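Local coordinates for regulator of G-protein signaling 16 (Mus musculus, PDB 3C7L) that speeds GTP hydrolysis by G protein alpha subunits, driving them into the inactive GDP-bound state and so shortening receptor signalling, including phototransduction, at residues N47-K58 with F108-M119. Residues are numbered along the deposited sequence; the frame is centred on the assembly and turned at random.
Sequences NLEFWLACEEFK and FDVAQGKTRTLM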
# COMPACT_ATOMS: atom_id res chain seq x y z
N ASN A 47 5.22 -0.34 -1.80
CA ASN A 47 4.42 -0.07 -0.60
C ASN A 47 3.11 0.61 -0.99
O ASN A 47 2.04 0.26 -0.48
CB ASN A 47 5.19 0.83 0.38
CG ASN A 47 6.39 0.14 0.99
OD1 ASN A 47 6.38 -1.08 1.18
ND2 ASN A 47 7.42 0.91 1.32
N LEU A 48 3.21 1.57 -1.90
CA LEU A 48 2.03 2.30 -2.36
C LEU A 48 1.15 1.44 -3.26
O LEU A 48 -0.07 1.49 -3.17
CB LEU A 48 2.47 3.57 -3.11
CG LEU A 48 1.36 4.39 -3.78
CD1 LEU A 48 0.34 4.84 -2.73
CD2 LEU A 48 1.97 5.58 -4.48
N GLU A 49 1.77 0.64 -4.13
CA GLU A 49 1.01 -0.22 -5.03
C GLU A 49 0.22 -1.25 -4.24
O GLU A 49 -0.93 -1.55 -4.57
CB GLU A 49 1.97 -0.91 -6.02
CG GLU A 49 2.64 0.10 -6.95
CD GLU A 49 3.70 -0.50 -7.85
OE1 GLU A 49 4.08 -1.68 -7.66
OE2 GLU A 49 4.16 0.23 -8.75
N PHE A 50 0.83 -1.77 -3.19
CA PHE A 50 0.18 -2.76 -2.34
C PHE A 50 -1.00 -2.13 -1.60
O PHE A 50 -2.08 -2.72 -1.54
CB PHE A 50 1.18 -3.32 -1.32
CG PHE A 50 0.56 -4.15 -0.24
CD1 PHE A 50 -0.20 -5.27 -0.56
CD2 PHE A 50 0.72 -3.81 1.10
CE1 PHE A 50 -0.79 -6.05 0.44
CE2 PHE A 50 0.14 -4.57 2.10
CZ PHE A 50 -0.61 -5.69 1.77
N TRP A 51 -0.80 -0.94 -1.04
CA TRP A 51 -1.86 -0.25 -0.31
C TRP A 51 -3.07 -0.05 -1.23
O TRP A 51 -4.19 -0.38 -0.86
CB TRP A 51 -1.37 1.10 0.21
CG TRP A 51 -2.31 1.77 1.18
CD1 TRP A 51 -2.32 1.64 2.54
CD2 TRP A 51 -3.39 2.65 0.86
NE1 TRP A 51 -3.34 2.39 3.08
CE2 TRP A 51 -4.01 3.02 2.07
CE3 TRP A 51 -3.90 3.17 -0.35
CZ2 TRP A 51 -5.11 3.88 2.12
CZ3 TRP A 51 -5.00 4.03 -0.30
CH2 TRP A 51 -5.59 4.38 0.93
N LEU A 52 -2.83 0.48 -2.42
CA LEU A 52 -3.91 0.72 -3.38
C LEU A 52 -4.59 -0.59 -3.80
O LEU A 52 -5.80 -0.61 -4.05
CB LEU A 52 -3.37 1.43 -4.62
CG LEU A 52 -2.81 2.85 -4.45
CD1 LEU A 52 -2.02 3.21 -5.69
CD2 LEU A 52 -3.94 3.84 -4.23
N ALA A 53 -3.83 -1.67 -3.89
CA ALA A 53 -4.39 -2.96 -4.28
C ALA A 53 -5.32 -3.48 -3.19
O ALA A 53 -6.32 -4.14 -3.49
CB ALA A 53 -3.27 -3.97 -4.53
N CYS A 54 -5.00 -3.18 -1.94
CA CYS A 54 -5.83 -3.59 -0.81
C CYS A 54 -7.15 -2.84 -0.83
O CYS A 54 -8.20 -3.40 -0.49
CB CYS A 54 -5.12 -3.32 0.52
SG CYS A 54 -3.71 -4.41 0.86
N GLU A 55 -7.10 -1.57 -1.21
CA GLU A 55 -8.29 -0.72 -1.28
C GLU A 55 -9.29 -1.21 -2.32
O GLU A 55 -10.50 -1.17 -2.09
CB GLU A 55 -7.89 0.72 -1.59
CG GLU A 55 -7.23 1.44 -0.44
CD GLU A 55 -8.09 1.47 0.80
OE1 GLU A 55 -7.90 0.62 1.70
OE2 GLU A 55 -8.99 2.33 0.88
N GLU A 56 -8.80 -1.66 -3.47
CA GLU A 56 -9.71 -2.14 -4.49
C GLU A 56 -10.23 -3.54 -4.11
O GLU A 56 -11.36 -3.90 -4.43
CB GLU A 56 -9.03 -2.16 -5.86
CG GLU A 56 -7.84 -3.09 -5.98
CD GLU A 56 -7.33 -3.22 -7.41
OE1 GLU A 56 -8.17 -3.38 -8.32
OE2 GLU A 56 -6.10 -3.18 -7.62
N PHE A 57 -9.40 -4.31 -3.41
CA PHE A 57 -9.78 -5.66 -2.98
C PHE A 57 -11.02 -5.68 -2.09
O PHE A 57 -11.89 -6.54 -2.24
CB PHE A 57 -8.61 -6.31 -2.23
CG PHE A 57 -8.97 -7.62 -1.56
CD1 PHE A 57 -9.19 -8.77 -2.32
CD2 PHE A 57 -9.07 -7.71 -0.18
CE1 PHE A 57 -9.51 -9.98 -1.71
CE2 PHE A 57 -9.39 -8.92 0.45
CZ PHE A 57 -9.61 -10.06 -0.32
N LYS A 58 -11.10 -4.74 -1.16
CA LYS A 58 -12.23 -4.69 -0.25
C LYS A 58 -13.57 -4.29 -0.88
O LYS A 58 -14.61 -4.37 -0.23
CB LYS A 58 -11.92 -3.79 0.94
CG LYS A 58 -10.96 -4.45 1.92
CD LYS A 58 -10.95 -3.72 3.25
CE LYS A 58 -10.08 -4.44 4.27
NZ LYS A 58 -10.04 -3.73 5.58
N PHE A 108 -5.81 -8.76 4.72
CA PHE A 108 -4.60 -7.94 4.60
C PHE A 108 -4.48 -6.74 5.54
O PHE A 108 -3.52 -5.98 5.44
CB PHE A 108 -4.50 -7.44 3.16
CG PHE A 108 -4.47 -8.54 2.13
CD1 PHE A 108 -3.37 -9.37 2.01
CD2 PHE A 108 -5.55 -8.74 1.27
CE1 PHE A 108 -3.33 -10.38 1.05
CE2 PHE A 108 -5.53 -9.74 0.31
CZ PHE A 108 -4.42 -10.56 0.20
N ASP A 109 -5.43 -6.57 6.45
CA ASP A 109 -5.41 -5.44 7.38
C ASP A 109 -4.09 -5.15 8.09
O ASP A 109 -3.59 -4.02 8.05
CB ASP A 109 -6.52 -5.59 8.42
CG ASP A 109 -7.87 -5.16 7.91
OD1 ASP A 109 -8.10 -5.24 6.68
OD2 ASP A 109 -8.72 -4.76 8.73
N VAL A 110 -3.51 -6.15 8.74
CA VAL A 110 -2.27 -5.92 9.45
C VAL A 110 -1.14 -5.55 8.50
O VAL A 110 -0.38 -4.62 8.76
CB VAL A 110 -1.88 -7.15 10.30
CG1 VAL A 110 -0.61 -6.86 11.09
CG2 VAL A 110 -3.01 -7.49 11.26
N ALA A 111 -1.04 -6.26 7.38
CA ALA A 111 -0.01 -5.99 6.38
C ALA A 111 -0.16 -4.58 5.82
O ALA A 111 0.83 -3.85 5.69
CB ALA A 111 -0.07 -7.01 5.25
N GLN A 112 -1.39 -4.19 5.48
CA GLN A 112 -1.64 -2.87 4.91
C GLN A 112 -1.27 -1.77 5.91
O GLN A 112 -0.70 -0.75 5.53
CB GLN A 112 -3.11 -2.74 4.49
CG GLN A 112 -3.51 -1.34 4.01
CD GLN A 112 -4.90 -1.28 3.40
OE1 GLN A 112 -5.77 -2.09 3.74
NE2 GLN A 112 -5.13 -0.32 2.51
N GLY A 113 -1.59 -2.00 7.18
CA GLY A 113 -1.28 -1.03 8.22
C GLY A 113 0.22 -0.88 8.45
O GLY A 113 0.71 0.24 8.67
N LYS A 114 0.95 -1.99 8.41
CA LYS A 114 2.40 -1.93 8.59
C LYS A 114 3.01 -1.20 7.40
O LYS A 114 3.90 -0.37 7.57
CB LYS A 114 2.99 -3.34 8.68
CG LYS A 114 2.55 -4.18 9.86
CD LYS A 114 2.99 -3.58 11.18
CE LYS A 114 2.62 -4.50 12.34
NZ LYS A 114 3.05 -3.93 13.65
N THR A 115 2.53 -1.52 6.21
CA THR A 115 3.03 -0.90 4.99
C THR A 115 2.68 0.58 4.97
O THR A 115 3.47 1.42 4.51
CB THR A 115 2.47 -1.60 3.74
OG1 THR A 115 2.86 -2.98 3.77
CG2 THR A 115 3.03 -0.96 2.46
N ARG A 116 1.50 0.92 5.48
CA ARG A 116 1.08 2.32 5.54
C ARG A 116 2.07 3.10 6.42
O ARG A 116 2.50 4.21 6.07
CB ARG A 116 -0.32 2.44 6.15
CG ARG A 116 -0.79 3.88 6.25
CD ARG A 116 -2.01 4.04 7.15
NE ARG A 116 -2.31 5.46 7.33
CZ ARG A 116 -3.32 6.11 6.77
NH1 ARG A 116 -4.18 5.47 5.98
NH2 ARG A 116 -3.46 7.41 6.98
N THR A 117 2.42 2.53 7.57
CA THR A 117 3.34 3.18 8.49
C THR A 117 4.73 3.32 7.87
O THR A 117 5.45 4.29 8.13
CB THR A 117 3.43 2.41 9.82
OG1 THR A 117 2.15 2.42 10.45
CG2 THR A 117 4.44 3.07 10.76
N LEU A 118 5.11 2.34 7.05
CA LEU A 118 6.40 2.36 6.38
C LEU A 118 6.47 3.66 5.56
O LEU A 118 7.52 4.28 5.44
CB LEU A 118 6.52 1.14 5.46
CG LEU A 118 7.81 0.33 5.37
CD1 LEU A 118 8.34 -0.02 6.75
CD2 LEU A 118 7.53 -0.94 4.57
N MET A 119 5.33 4.07 5.00
CA MET A 119 5.27 5.30 4.21
C MET A 119 4.99 6.53 5.07
O MET A 119 5.77 7.49 5.09
CB MET A 119 4.18 5.19 3.13
CG MET A 119 4.41 4.12 2.07
SD MET A 119 3.11 4.07 0.79
CE MET A 119 1.90 3.05 1.58
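Gln112 carries its amide across to helix 45-57, where NE2 lies over one face of the Trp51 indole, toward its rim, and gives a hydrogen bond to Glu55 OE1 (3.0 Å, 157° at the hydrogen). The 3.3 Å from Gln112 NE2 to Trp51 NE1 separates two donors and is no hydrogen bond. CG set opposite the backbone N (chi1 174°) and an extended chain deliver the amide there. Glu55 OE1 accepts on its anti side, the donor tilted well out of the carboxylate plane, while Glu55 CG covers the same indole face. Cys54 CB packs over a face of the Gln112 amide, 3.5 Å from OE1.

Deeper in the interface, Phe50 presents its ring edge to the backbone of Ala111 and Gln112, with CZ 3.8 Å from Ala111 CB. Thr115 turns OG1 back to Ala111 O (2.9 Å), which sends the methyl CG2 against Asn47, 3.5 Å from its CB. Met119 bends at its last torsion to tuck CE near Asn47 O. At the other end, the edge of Phe108 meets the face of Phe57 in a T-shaped pair, centroids 5.3 Å apart, and Lys58 NZ forms a salt bridge with Asp109, meeting OD1 on its syn side (2.7 Å).

Ile73 and Thr96 back Phe108, and Phe35 backs Met119. Helices 45-57 and 109-128 of the all-helical RGS domain, obliquely antiparallel (141° between segment axes), thus share a largely apolar buried seam; the Gln112–Glu55 bond adds directionality, and the Lys58–Asp109 pair probably electrostatic attraction at the exposed end.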